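Local coordinates for putative lipoprotein GNA1162 (Neisseria meningitidis, PDB 4HRV) that is of unknown function but is a putative lipoprotein of the GNA1162-like family, in the same clan as the TolB N-terminal domain, and possibly binds lipid, at residues Val18-Asn23 against Ala68-Val73; Asn29-Met34 against Ile90-Tyr95; Ala86-Thr91 against Ala110-Val115. The protein carries 3 engineered substitutions. One frame throughout, in Å; residues are numbered along the deposited sequence.

Contact 1: Val18-Asn23 against Ala68-Val73; sequences VVPPLN and ADIHAV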
ATOM      1  N   VAL B  18       1.091  -6.283  18.850  1.00 28.69           N
ATOM      2  CA  VAL B  18       2.051  -5.698  17.934  1.00 26.41           C
ATOM      3  C   VAL B  18       3.224  -5.162  18.726  1.00 28.70           C
ATOM      4  O   VAL B  18       3.079  -4.255  19.553  1.00 28.21           O
ATOM      5  CB  VAL B  18       1.436  -4.588  17.062  1.00 26.43           C
ATOM      6  CG1 VAL B  18       2.412  -4.213  15.950  1.00 25.82           C
ATOM      7  CG2 VAL B  18       0.098  -5.071  16.481  1.00 26.59           C
ATOM      8  N   VAL B  19       4.394  -5.749  18.498  1.00 32.16           N
ATOM      9  CA  VAL B  19       5.584  -5.303  19.201  1.00 30.88           C
ATOM     10  C   VAL B  19       6.219  -4.162  18.409  1.00 30.22           C
ATOM     11  O   VAL B  19       5.976  -4.028  17.213  1.00 30.04           O
ATOM     12  CB  VAL B  19       6.612  -6.434  19.409  1.00 29.80           C
ATOM     13  CG1 VAL B  19       6.043  -7.528  20.338  1.00 27.86           C
ATOM     14  CG2 VAL B  19       7.060  -6.992  18.087  1.00 26.97           C
ATOM     15  N   PRO B  20       7.009  -3.319  19.087  1.00 33.38           N
ATOM     16  CA  PRO B  20       7.720  -2.236  18.403  1.00 35.37           C
ATOM     17  C   PRO B  20       8.442  -2.772  17.181  1.00 35.38           C
ATOM     18  O   PRO B  20       9.195  -3.740  17.285  1.00 32.70           O
ATOM     19  CB  PRO B  20       8.724  -1.766  19.451  1.00 38.66           C
ATOM     20  CG  PRO B  20       8.049  -2.025  20.745  1.00 36.32           C
ATOM     21  CD  PRO B  20       7.208  -3.279  20.544  1.00 33.84           C
ATOM     22  N   PRO B  21       8.210  -2.157  16.013  1.00 31.05           N
ATOM     23  CA  PRO B  21       8.833  -2.683  14.800  1.00 33.67           C
ATOM     24  C   PRO B  21      10.348  -2.536  14.794  1.00 30.64           C
ATOM     25  O   PRO B  21      10.886  -1.589  15.361  1.00 35.76           O
ATOM     26  CB  PRO B  21       8.191  -1.837  13.684  1.00 38.93           C
ATOM     27  CG  PRO B  21       6.859  -1.422  14.262  1.00 41.19           C
ATOM     28  CD  PRO B  21       7.184  -1.143  15.713  1.00 37.41           C
ATOM     29  N   LEU B  22      11.022  -3.493  14.168  1.00 30.15           N
ATOM     30  CA  LEU B  22      12.463  -3.453  14.002  1.00 35.13           C
ATOM     31  C   LEU B  22      12.797  -2.487  12.880  1.00 35.76           C
ATOM     32  O   LEU B  22      12.129  -2.463  11.841  1.00 36.86           O
ATOM     33  CB  LEU B  22      12.986  -4.828  13.605  1.00 39.45           C
ATOM     34  CG  LEU B  22      13.744  -5.692  14.599  1.00 48.73           C
ATOM     35  CD1 LEU B  22      14.453  -6.789  13.818  1.00 50.43           C
ATOM     36  CD2 LEU B  22      14.732  -4.854  15.425  1.00 47.25           C
ATOM     37  N   ASN B  23      13.838  -1.694  13.076  1.00 37.48           N
ATOM     38  CA  ASN B  23      14.281  -0.784  12.032  1.00 41.26           C
ATOM     39  C   ASN B  23      15.581  -1.300  11.443  1.00 44.69           C
ATOM     40  O   ASN B  23      16.613  -1.292  12.109  1.00 47.36           O
ATOM     41  CB  ASN B  23      14.472   0.625  12.601  1.00 44.19           C
ATOM     42  CG  ASN B  23      14.684   1.683  11.519  1.00 46.94           C
ATOM     43  OD1 ASN B  23      14.800   1.376  10.329  1.00 46.95           O
ATOM     44  ND2 ASN B  23      14.742   2.940  11.939  1.00 48.12           N
ATOM     45  N   ALA B  68      15.102  -4.669  18.963  1.00 33.92           N
ATOM     46  CA  ALA B  68      15.810  -5.909  18.669  1.00 37.34           C
ATOM     47  C   ALA B  68      15.737  -6.861  19.860  1.00 36.52           C
ATOM     48  O   ALA B  68      15.650  -8.069  19.693  1.00 40.86           O
ATOM     49  CB  ALA B  68      17.256  -5.634  18.294  1.00 40.82           C
ATOM     50  N   ASP B  69      15.789  -6.321  21.067  1.00 37.16           N
ATOM     51  CA  ASP B  69      15.642  -7.165  22.244  1.00 34.89           C
ATOM     52  C   ASP B  69      14.250  -7.803  22.198  1.00 38.37           C
ATOM     53  O   ASP B  69      14.090  -9.005  22.422  1.00 35.94           O
ATOM     54  CB  ASP B  69      15.786  -6.355  23.537  1.00 40.61           C
ATOM     55  CG  ASP B  69      17.227  -5.971  23.841  1.00 47.53           C
ATOM     56  OD1 ASP B  69      18.146  -6.737  23.479  1.00 44.13           O
ATOM     57  OD2 ASP B  69      17.430  -4.895  24.442  1.00 51.01           O
ATOM     58  N   ILE B  70      13.245  -6.988  21.900  1.00 36.25           N
ATOM     59  CA  ILE B  70      11.855  -7.456  21.976  1.00 32.61           C
ATOM     60  C   ILE B  70      11.555  -8.557  20.958  1.00 29.79           C
ATOM     61  O   ILE B  70      10.984  -9.597  21.308  1.00 35.73           O
ATOM     62  CB  ILE B  70      10.858  -6.288  21.907  1.00 30.53           C
ATOM     63  CG1 ILE B  70      11.021  -5.416  23.159  1.00 35.11           C
ATOM     64  CG2 ILE B  70       9.419  -6.802  21.795  1.00 26.15           C
ATOM     65  CD1 ILE B  70      10.391  -4.052  23.071  1.00 35.26           C
ATOM     66  N   HIS B  71      11.981  -8.348  19.719  1.00 30.01           N
ATOM     67  CA  HIS B  71      11.787  -9.326  18.655  1.00 32.20           C
ATOM     68  C   HIS B  71      12.515 -10.635  18.915  1.00 38.02           C
ATOM     69  O   HIS B  71      12.267 -11.630  18.230  1.00 36.50           O
ATOM     70  CB  HIS B  71      12.249  -8.762  17.318  1.00 34.20           C
ATOM     71  CG  HIS B  71      11.309  -7.769  16.722  1.00 32.49           C
ATOM     72  ND1 HIS B  71      10.792  -7.911  15.453  1.00 31.74           N
ATOM     73  CD2 HIS B  71      10.794  -6.616  17.212  1.00 35.60           C
ATOM     74  CE1 HIS B  71      10.007  -6.885  15.179  1.00 30.74           C
ATOM     75  NE2 HIS B  71       9.985  -6.086  16.232  1.00 30.88           N
ATOM     76  N   ALA B  72      13.426 -10.617  19.885  1.00 42.28           N
ATOM     77  CA  ALA B  72      14.202 -11.796  20.256  1.00 44.49           C
ATOM     78  C   ALA B  72      13.537 -12.635  21.353  1.00 44.37           C
ATOM     79  O   ALA B  72      13.883 -13.803  21.549  1.00 45.18           O
ATOM     80  CB  ALA B  72      15.603 -11.374  20.692  1.00 47.51           C
ATOM     81  N   VAL B  73      12.608 -12.033  22.087  1.00 40.41           N
ATOM     82  CA  VAL B  73      11.928 -12.724  23.172  1.00 41.91           C
ATOM     83  C   VAL B  73      11.092 -13.859  22.604  1.00 42.12           C
ATOM     84  O   VAL B  73      10.444 -13.688  21.581  1.00 35.70           O
ATOM     85  CB  VAL B  73      10.979 -11.769  23.914  1.00 43.69           C
ATOM     86  CG1 VAL B  73      10.129 -12.530  24.935  1.00 44.88           C
ATOM     87  CG2 VAL B  73      11.772 -10.664  24.595  1.00 47.30           C
TER

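Contact 2: Asn29-Met34 against Ile90-Tyr95; sequences NGTWGM and ITVTEY. Engineered in segment 29-34: Met34 (natural residue Val).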
ATOM      1  N   ASN B  29      14.268   7.614  11.835  1.00 64.39           N
ATOM      2  CA  ASN B  29      12.841   7.923  11.820  1.00 64.42           C
ATOM      3  C   ASN B  29      12.014   6.864  11.101  1.00 56.21           C
ATOM      4  O   ASN B  29      10.791   6.957  11.049  1.00 57.24           O
ATOM      5  CB  ASN B  29      12.598   9.298  11.188  1.00 69.33           C
ATOM      6  CG  ASN B  29      13.105  10.433  12.055  1.00 75.94           C
ATOM      7  OD1 ASN B  29      12.963  10.402  13.279  1.00 78.41           O
ATOM      8  ND2 ASN B  29      13.709  11.438  11.426  1.00 79.16           N
ATOM      9  N   GLY B  30      12.687   5.861  10.546  1.00 50.68           N
ATOM     10  CA  GLY B  30      12.029   4.830   9.765  1.00 46.59           C
ATOM     11  C   GLY B  30      10.824   4.157  10.410  1.00 44.56           C
ATOM     12  O   GLY B  30       9.918   3.697   9.707  1.00 42.13           O
ATOM     13  N   THR B  31      10.797   4.082  11.740  1.00 41.45           N
ATOM     14  CA  THR B  31       9.676   3.427  12.420  1.00 40.60           C
ATOM     15  C   THR B  31       8.913   4.358  13.366  1.00 41.89           C
ATOM     16  O   THR B  31       7.993   3.921  14.055  1.00 36.54           O
ATOM     17  CB  THR B  31      10.120   2.172  13.222  1.00 38.80           C
ATOM     18  OG1 THR B  31      11.060   2.557  14.225  1.00 41.01           O
ATOM     19  CG2 THR B  31      10.758   1.123  12.305  1.00 38.91           C
ATOM     20  N   TRP B  32       9.287   5.633  13.413  1.00 44.22           N
ATOM     21  CA  TRP B  32       8.581   6.561  14.291  1.00 49.47           C
ATOM     22  C   TRP B  32       7.082   6.572  13.988  1.00 48.61           C
ATOM     23  O   TRP B  32       6.665   6.796  12.845  1.00 45.29           O
ATOM     24  CB  TRP B  32       9.147   7.978  14.196  1.00 57.72           C
ATOM     25  CG  TRP B  32       8.459   8.933  15.133  1.00 64.06           C
ATOM     26  CD1 TRP B  32       7.343   9.681  14.874  1.00 65.34           C
ATOM     27  CD2 TRP B  32       8.831   9.225  16.486  1.00 68.16           C
ATOM     28  NE1 TRP B  32       7.006  10.425  15.980  1.00 67.73           N
ATOM     29  CE2 TRP B  32       7.903  10.164  16.982  1.00 68.88           C
ATOM     30  CE3 TRP B  32       9.860   8.785  17.325  1.00 72.01           C
ATOM     31  CZ2 TRP B  32       7.974  10.671  18.278  1.00 72.34           C
ATOM     32  CZ3 TRP B  32       9.930   9.291  18.615  1.00 74.15           C
ATOM     33  CH2 TRP B  32       8.992  10.224  19.077  1.00 74.80           C
ATOM     34  N   GLY B  33       6.285   6.302  15.018  1.00 50.37           N
ATOM     35  CA  GLY B  33       4.836   6.358  14.933  1.00 47.42           C
ATOM     36  C   GLY B  33       4.190   5.188  14.221  1.00 45.47           C
ATOM     37  O   GLY B  33       2.967   5.121  14.105  1.00 45.64           O
HETATM   38  N   MSE B  34       4.999   4.258  13.735  1.00 41.48           N
HETATM   39  CA  MSE B  34       4.449   3.147  12.977  1.00 37.12           C
HETATM   40  C   MSE B  34       3.564   2.228  13.828  1.00 37.09           C
HETATM   41  O   MSE B  34       2.487   1.808  13.390  1.00 34.92           O
HETATM   42  CB  MSE B  34       5.568   2.357  12.312  1.00 37.03           C
HETATM   43  CG  MSE B  34       5.077   1.148  11.568  1.00 38.11           C
HETATM   44 SE   MSE B  34       6.497   0.360  10.501  1.00 52.55          SE
HETATM   45  CE  MSE B  34       5.715   0.616   8.726  1.00 74.07           C
ATOM     46  N   ILE B  90       6.870  -6.579  12.787  1.00 25.05           N
ATOM     47  CA  ILE B  90       7.103  -5.767  11.587  1.00 26.45           C
ATOM     48  C   ILE B  90       8.560  -5.346  11.521  1.00 28.54           C
ATOM     49  O   ILE B  90       9.136  -4.958  12.529  1.00 33.01           O
ATOM     50  CB  ILE B  90       6.241  -4.516  11.612  1.00 25.32           C
ATOM     51  CG1 ILE B  90       4.757  -4.907  11.685  1.00 30.76           C
ATOM     52  CG2 ILE B  90       6.537  -3.630  10.393  1.00 29.10           C
ATOM     53  CD1 ILE B  90       3.855  -3.753  12.024  1.00 31.32           C
ATOM     54  N   THR B  91       9.144  -5.427  10.331  1.00 24.10           N
ATOM     55  CA  THR B  91      10.493  -4.944  10.077  1.00 26.53           C
ATOM     56  C   THR B  91      10.514  -3.988   8.873  1.00 30.31           C
ATOM     57  O   THR B  91      10.052  -4.333   7.785  1.00 31.01           O
ATOM     58  CB  THR B  91      11.461  -6.114   9.816  1.00 32.66           C
ATOM     59  OG1 THR B  91      11.488  -6.962  10.962  1.00 35.56           O
ATOM     60  CG2 THR B  91      12.875  -5.611   9.530  1.00 36.95           C
ATOM     61  N   VAL B  92      11.023  -2.782   9.094  1.00 31.97           N
ATOM     62  CA  VAL B  92      11.262  -1.839   8.010  1.00 34.15           C
ATOM     63  C   VAL B  92      12.644  -2.120   7.426  1.00 36.26           C
ATOM     64  O   VAL B  92      13.659  -2.005   8.125  1.00 37.80           O
ATOM     65  CB  VAL B  92      11.203  -0.383   8.502  1.00 34.83           C
ATOM     66  CG1 VAL B  92      11.677   0.587   7.387  1.00 33.74           C
ATOM     67  CG2 VAL B  92       9.795  -0.040   8.949  1.00 33.84           C
ATOM     68  N   THR B  93      12.677  -2.504   6.153  1.00 31.36           N
ATOM     69  CA  THR B  93      13.918  -2.907   5.503  1.00 38.30           C
ATOM     70  C   THR B  93      14.480  -1.796   4.626  1.00 42.32           C
ATOM     71  O   THR B  93      15.672  -1.782   4.305  1.00 45.90           O
ATOM     72  CB  THR B  93      13.703  -4.168   4.652  1.00 42.99           C
ATOM     73  OG1 THR B  93      12.726  -3.901   3.631  1.00 46.97           O
ATOM     74  CG2 THR B  93      13.211  -5.301   5.527  1.00 40.36           C
ATOM     75  N   GLU B  94      13.622  -0.861   4.235  1.00 40.75           N
ATOM     76  CA  GLU B  94      14.084   0.299   3.489  1.00 41.92           C
ATOM     77  C   GLU B  94      13.348   1.577   3.896  1.00 39.40           C
ATOM     78  O   GLU B  94      12.153   1.565   4.155  1.00 36.93           O
ATOM     79  CB  GLU B  94      13.947   0.053   1.984  1.00 43.63           C
ATOM     80  CG  GLU B  94      14.662   1.079   1.143  1.00 53.94           C
ATOM     81  CD  GLU B  94      14.862   0.623  -0.290  1.00 62.04           C
ATOM     82  OE1 GLU B  94      15.884   1.012  -0.900  1.00 64.51           O
ATOM     83  OE2 GLU B  94      13.997  -0.126  -0.799  1.00 64.79           O
ATOM     84  N   TYR B  95      14.071   2.686   3.949  1.00 41.20           N
ATOM     85  CA  TYR B  95      13.453   3.963   4.260  1.00 43.35           C
ATOM     86  C   TYR B  95      14.380   5.090   3.865  1.00 45.38           C
ATOM     87  O   TYR B  95      15.464   5.238   4.429  1.00 45.74           O
ATOM     88  CB  TYR B  95      13.146   4.063   5.750  1.00 39.81           C
ATOM     89  CG  TYR B  95      12.371   5.301   6.154  1.00 41.91           C
ATOM     90  CD1 TYR B  95      13.008   6.534   6.307  1.00 49.34           C
ATOM     91  CD2 TYR B  95      11.007   5.235   6.401  1.00 41.18           C
ATOM     92  CE1 TYR B  95      12.301   7.666   6.689  1.00 50.99           C
ATOM     93  CE2 TYR B  95      10.293   6.357   6.786  1.00 44.78           C
ATOM     94  CZ  TYR B  95      10.939   7.569   6.922  1.00 50.29           C
ATOM     95  OH  TYR B  95      10.218   8.675   7.301  1.00 51.55           O
TER

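Contact 3: Ala86-Thr91 against Ala110-Val115; sequences AVLYIT and AKARLV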
ATOM      1  N   ALA B  86      -1.693 -13.974  19.433  1.00 30.51           N
ATOM      2  CA  ALA B  86      -0.672 -13.918  18.396  1.00 28.62           C
ATOM      3  C   ALA B  86       0.198 -12.687  18.529  1.00 30.76           C
ATOM      4  O   ALA B  86      -0.172 -11.723  19.198  1.00 31.70           O
ATOM      5  CB  ALA B  86      -1.320 -13.977  17.016  1.00 32.43           C
ATOM      6  N   VAL B  87       1.363 -12.725  17.893  1.00 28.77           N
ATOM      7  CA  VAL B  87       2.270 -11.592  17.919  1.00 24.84           C
ATOM      8  C   VAL B  87       2.547 -11.179  16.503  1.00 27.63           C
ATOM      9  O   VAL B  87       2.812 -12.017  15.635  1.00 27.35           O
ATOM     10  CB  VAL B  87       3.623 -11.942  18.592  1.00 27.36           C
ATOM     11  CG1 VAL B  87       4.485 -10.694  18.750  1.00 26.01           C
ATOM     12  CG2 VAL B  87       3.382 -12.606  19.935  1.00 29.41           C
ATOM     13  N   LEU B  88       2.484  -9.876  16.270  1.00 23.91           N
ATOM     14  CA  LEU B  88       2.779  -9.328  14.959  1.00 25.70           C
ATOM     15  C   LEU B  88       4.142  -8.665  14.960  1.00 26.98           C
ATOM     16  O   LEU B  88       4.396  -7.745  15.739  1.00 28.42           O
ATOM     17  CB  LEU B  88       1.682  -8.340  14.545  1.00 27.72           C
ATOM     18  CG  LEU B  88       1.878  -7.647  13.192  1.00 34.19           C
ATOM     19  CD1 LEU B  88       1.739  -8.646  12.045  1.00 33.20           C
ATOM     20  CD2 LEU B  88       0.872  -6.515  13.051  1.00 40.23           C
ATOM     21  N   TYR B  89       5.033  -9.176  14.116  1.00 25.18           N
ATOM     22  CA  TYR B  89       6.379  -8.629  13.995  1.00 25.09           C
ATOM     23  C   TYR B  89       6.514  -7.849  12.684  1.00 26.28           C
ATOM     24  O   TYR B  89       6.327  -8.406  11.598  1.00 28.23           O
ATOM     25  CB  TYR B  89       7.422  -9.743  13.994  1.00 27.28           C
ATOM     26  CG  TYR B  89       7.473 -10.555  15.274  1.00 30.27           C
ATOM     27  CD1 TYR B  89       6.914 -11.826  15.341  1.00 30.91           C
ATOM     28  CD2 TYR B  89       8.093 -10.046  16.423  1.00 27.94           C
ATOM     29  CE1 TYR B  89       6.971 -12.577  16.531  1.00 30.62           C
ATOM     30  CE2 TYR B  89       8.141 -10.789  17.606  1.00 27.18           C
ATOM     31  CZ  TYR B  89       7.593 -12.048  17.647  1.00 30.31           C
ATOM     32  OH  TYR B  89       7.630 -12.774  18.821  1.00 30.84           O
ATOM     33  N   ILE B  90       6.870  -6.579  12.787  1.00 25.05           N
ATOM     34  CA  ILE B  90       7.103  -5.767  11.587  1.00 26.45           C
ATOM     35  C   ILE B  90       8.560  -5.346  11.521  1.00 28.54           C
ATOM     36  O   ILE B  90       9.136  -4.958  12.529  1.00 33.01           O
ATOM     37  CB  ILE B  90       6.241  -4.516  11.612  1.00 25.32           C
ATOM     38  CG1 ILE B  90       4.757  -4.907  11.685  1.00 30.76           C
ATOM     39  CG2 ILE B  90       6.537  -3.630  10.393  1.00 29.10           C
ATOM     40  CD1 ILE B  90       3.855  -3.753  12.024  1.00 31.32           C
ATOM     41  N   THR B  91       9.144  -5.427  10.331  1.00 24.10           N
ATOM     42  CA  THR B  91      10.493  -4.944  10.077  1.00 26.53           C
ATOM     43  C   THR B  91      10.514  -3.988   8.873  1.00 30.31           C
ATOM     44  O   THR B  91      10.052  -4.333   7.785  1.00 31.01           O
ATOM     45  CB  THR B  91      11.461  -6.114   9.816  1.00 32.66           C
ATOM     46  OG1 THR B  91      11.488  -6.962  10.962  1.00 35.56           O
ATOM     47  CG2 THR B  91      12.875  -5.611   9.530  1.00 36.95           C
ATOM     48  N   ALA B 110       8.691  -2.715   3.964  1.00 28.90           N
ATOM     49  CA  ALA B 110       8.562  -3.384   5.247  1.00 30.34           C
ATOM     50  C   ALA B 110       8.049  -4.793   5.012  1.00 30.45           C
ATOM     51  O   ALA B 110       7.421  -5.083   3.993  1.00 32.08           O
ATOM     52  CB  ALA B 110       7.622  -2.619   6.162  1.00 29.83           C
ATOM     53  N   LYS B 111       8.336  -5.672   5.957  1.00 30.38           N
ATOM     54  CA  LYS B 111       7.878  -7.032   5.882  1.00 32.08           C
ATOM     55  C   LYS B 111       7.321  -7.372   7.257  1.00 33.65           C
ATOM     56  O   LYS B 111       7.678  -6.744   8.250  1.00 31.35           O
ATOM     57  CB  LYS B 111       9.027  -7.956   5.493  1.00 37.12           C
ATOM     58  CG  LYS B 111      10.197  -7.951   6.466  1.00 42.75           C
ATOM     59  CD  LYS B 111      11.354  -8.770   5.911  1.00 48.76           C
ATOM     60  CE  LYS B 111      12.547  -8.772   6.853  1.00 54.82           C
ATOM     61  NZ  LYS B 111      13.692  -9.539   6.286  1.00 59.56           N
ATOM     62  N   ALA B 112       6.399  -8.320   7.313  1.00 33.84           N
ATOM     63  CA  ALA B 112       5.774  -8.643   8.584  1.00 35.56           C
ATOM     64  C   ALA B 112       5.384 -10.100   8.634  1.00 32.91           C
ATOM     65  O   ALA B 112       5.215 -10.741   7.597  1.00 30.83           O
ATOM     66  CB  ALA B 112       4.566  -7.761   8.831  1.00 34.34           C
ATOM     67  N   ARG B 113       5.281 -10.632   9.849  1.00 29.69           N
ATOM     68  CA  ARG B 113       4.771 -11.968  10.034  1.00 31.87           C
ATOM     69  C   ARG B 113       3.932 -12.026  11.300  1.00 29.30           C
ATOM     70  O   ARG B 113       4.252 -11.377  12.296  1.00 28.11           O
ATOM     71  CB  ARG B 113       5.920 -12.975  10.097  1.00 39.80           C
ATOM     72  CG  ARG B 113       6.797 -12.856  11.326  1.00 39.65           C
ATOM     73  CD  ARG B 113       8.006 -13.780  11.228  1.00 47.85           C
ATOM     74  NE  ARG B 113       8.624 -13.986  12.538  1.00 54.25           N
ATOM     75  CZ  ARG B 113       9.433 -13.103  13.115  1.00 54.33           C
ATOM     76  NH1 ARG B 113       9.715 -11.965  12.493  1.00 56.66           N
ATOM     77  NH2 ARG B 113       9.953 -13.353  14.306  1.00 48.98           N
ATOM     78  N   LEU B 114       2.847 -12.794  11.250  1.00 27.77           N
ATOM     79  CA  LEU B 114       1.990 -12.989  12.412  1.00 26.20           C
ATOM     80  C   LEU B 114       2.235 -14.388  12.968  1.00 27.26           C
ATOM     81  O   LEU B 114       2.127 -15.367  12.246  1.00 31.21           O
ATOM     82  CB  LEU B 114       0.520 -12.875  12.023  1.00 28.33           C
ATOM     83  CG  LEU B 114      -0.435 -12.910  13.219  1.00 30.03           C
ATOM     84  CD1 LEU B 114      -0.288 -11.618  14.002  1.00 29.65           C
ATOM     85  CD2 LEU B 114      -1.888 -13.113  12.795  1.00 29.22           C
ATOM     86  N   VAL B 115       2.575 -14.488  14.240  1.00 27.13           N
ATOM     87  CA  VAL B 115       2.829 -15.806  14.807  1.00 29.36           C
ATOM     88  C   VAL B 115       1.950 -16.135  16.005  1.00 31.62           C
ATOM     89  O   VAL B 115       1.650 -15.286  16.838  1.00 31.24           O
ATOM     90  CB  VAL B 115       4.316 -16.028  15.181  1.00 33.46           C
ATOM     91  CG1 VAL B 115       5.212 -15.513  14.099  1.00 28.77           C
ATOM     92  CG2 VAL B 115       4.648 -15.391  16.520  1.00 39.06           C
TER

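Contact 1: Val18-Asn23 against Ala68-Val73
Leu22 faces Ala68 with their CA atoms 6.2 Å apart, and Val19 faces Ile70 at a slightly wider spacing, where the last turn of helix 67-72 lies over the interrupted part of strand 15-23. His71, from that turn, puts its imidazole among Val19, Pro20 and Leu22. Its NE2 donates a hydrogen bond to Pro20 O at 2.7 Å, with the N-H...O angle bent to 145°; the oxygen lies close to the ring plane. Leu22 covers one face of the same ring: CG sits above its centre, 3.8 Å from the centroid, a CH-pi contact. Leu22 CD2 meets Ala68 CB at 3.9 Å, the small alanine letting the leucine come close to the helix. Val19 CG2 approaches NE2 obliquely at 3.6 Å. One residue earlier, Ile70 divides its branches: CG2, anti to the backbone N, is turned toward Val19 CB (3.7 Å), and CD1 meets Pro20 CG. The methyls of Val19 and Ile70 and the Pro20 ring make an apolar patch, to which Phe59 of helix 52-61 adds. The donor role of NE2 means that this nitrogen carries a proton, so the imidazole can serve both as a polar tie to the strand backbone and as a flat surface for leucine.

Contact 2: Asn29-Met34 against Ile90-Tyr95
Gly30 CA lies over one face of the Tyr95 ring, 3.6 Å from its centroid and displaced toward the rim, nearest CD2. This CH-pi contact suits glycine, whose bare CA lets the loop backbone itself lie on the ring. The phenol ring comes up from the strand with CG anti to the backbone N (chi1 -174°). Further back along strand 86-99, Val92 CG2 is the common partner of two loop side chains: Thr31 CG2 reaches it at 3.7 Å, as does the selenium of Met34, an engineered residue present as selenomethionine. Met34 SE also touches Ile90 CG2, at 4.0 Å, so the selenium bridges two strand residues that point to the same face. The loop holds its own shape through Trp32 N to Asn29 O (3.1 Å) and Met34 N to Thr31 O. Beyond this shell, Gln152 of the second subunit donates through NE2 to Gly30 O and Trp32 O. A classic beta bulge at Thr93 and Glu94, opposite Ser109, shifts the alternation of the strand, so that Tyr95 turns to the same side as Val92 and meets the loop. The arrangement is a connecting loop folded over one face of a mixed sheet and forming part of the dimer interface.

Contact 3: Ala86-Thr91 against Ala110-Val115
Tyr89 and Arg113 form a hydrogen-bonded pair of antiparallel strands 86-91 and 110-115, whose axes run at 169°. Tyr89 N donates to Arg113 O at 3.0 Å, almost straight, and Arg113 N returns the bond to Tyr89 O. The pairs Val87-Val115 and Thr91-Lys111 repeat this exchange, so six N-H groups and six carbonyls of these residues are satisfied across the ladder; Val87 N to Val115 O is 2.8 Å. Some carbonyls take a second, weaker contact: Tyr89 O also meets Ala112 CA at 3.1 Å. Leu88 and Ile90, from the non-hydrogen-bonded pairs, bond through their backbone to strand 15-23, and Ala110, at the end of the ladder, bonds to Ala128 of strand 122-133.

On the face of Tyr89, the Arg113 guanidinium lies flat on the ring, planes 10° apart and centres 4.3 Å apart, a cation-pi stack. Val87 CG1 covers the opposite ring face, and Val115 CG2 reaches the ring edge at Tyr89 CE1, 3.6 Å away. The extended Lys111 chain runs beside Thr91. On the other face, Leu114 CD1 packs on Leu88 CB at 3.9 Å, while Ala112 CB lies beside Ile90 CG1 at 4.0 Å, the small residue sitting next to the larger one; Met144 and Leu141 of the second subunit pack on Leu88 and Leu114. This is the regular antiparallel ladder of a beta hairpin, here within the mixed sheet.

Strand 86-99 ties the contacts together: contact 3 uses residues 86-91 and contact 2 residues 90-95, sharing Ile90 and Thr91, and contact 1 sits on the neighbouring strand 15-23. The centres of contacts 1 and 3 are about 9 Å apart. Those of contacts 2 and 3 are about 13 Å apart. Along the chain the segments of contacts 1 and 2 alternate, contact 1 closes before contact 3 opens, and contact 3 begins on the stretch of strand 86-99 where contact 2 ends. Leu22 N and Ile90 O, 2.9 Å apart, probably join the two strands. Helix 67-72 covers the sheet face bearing Tyr89, whereas loop 29-34 and the second subunit meet the face bearing Ile90 and Leu88.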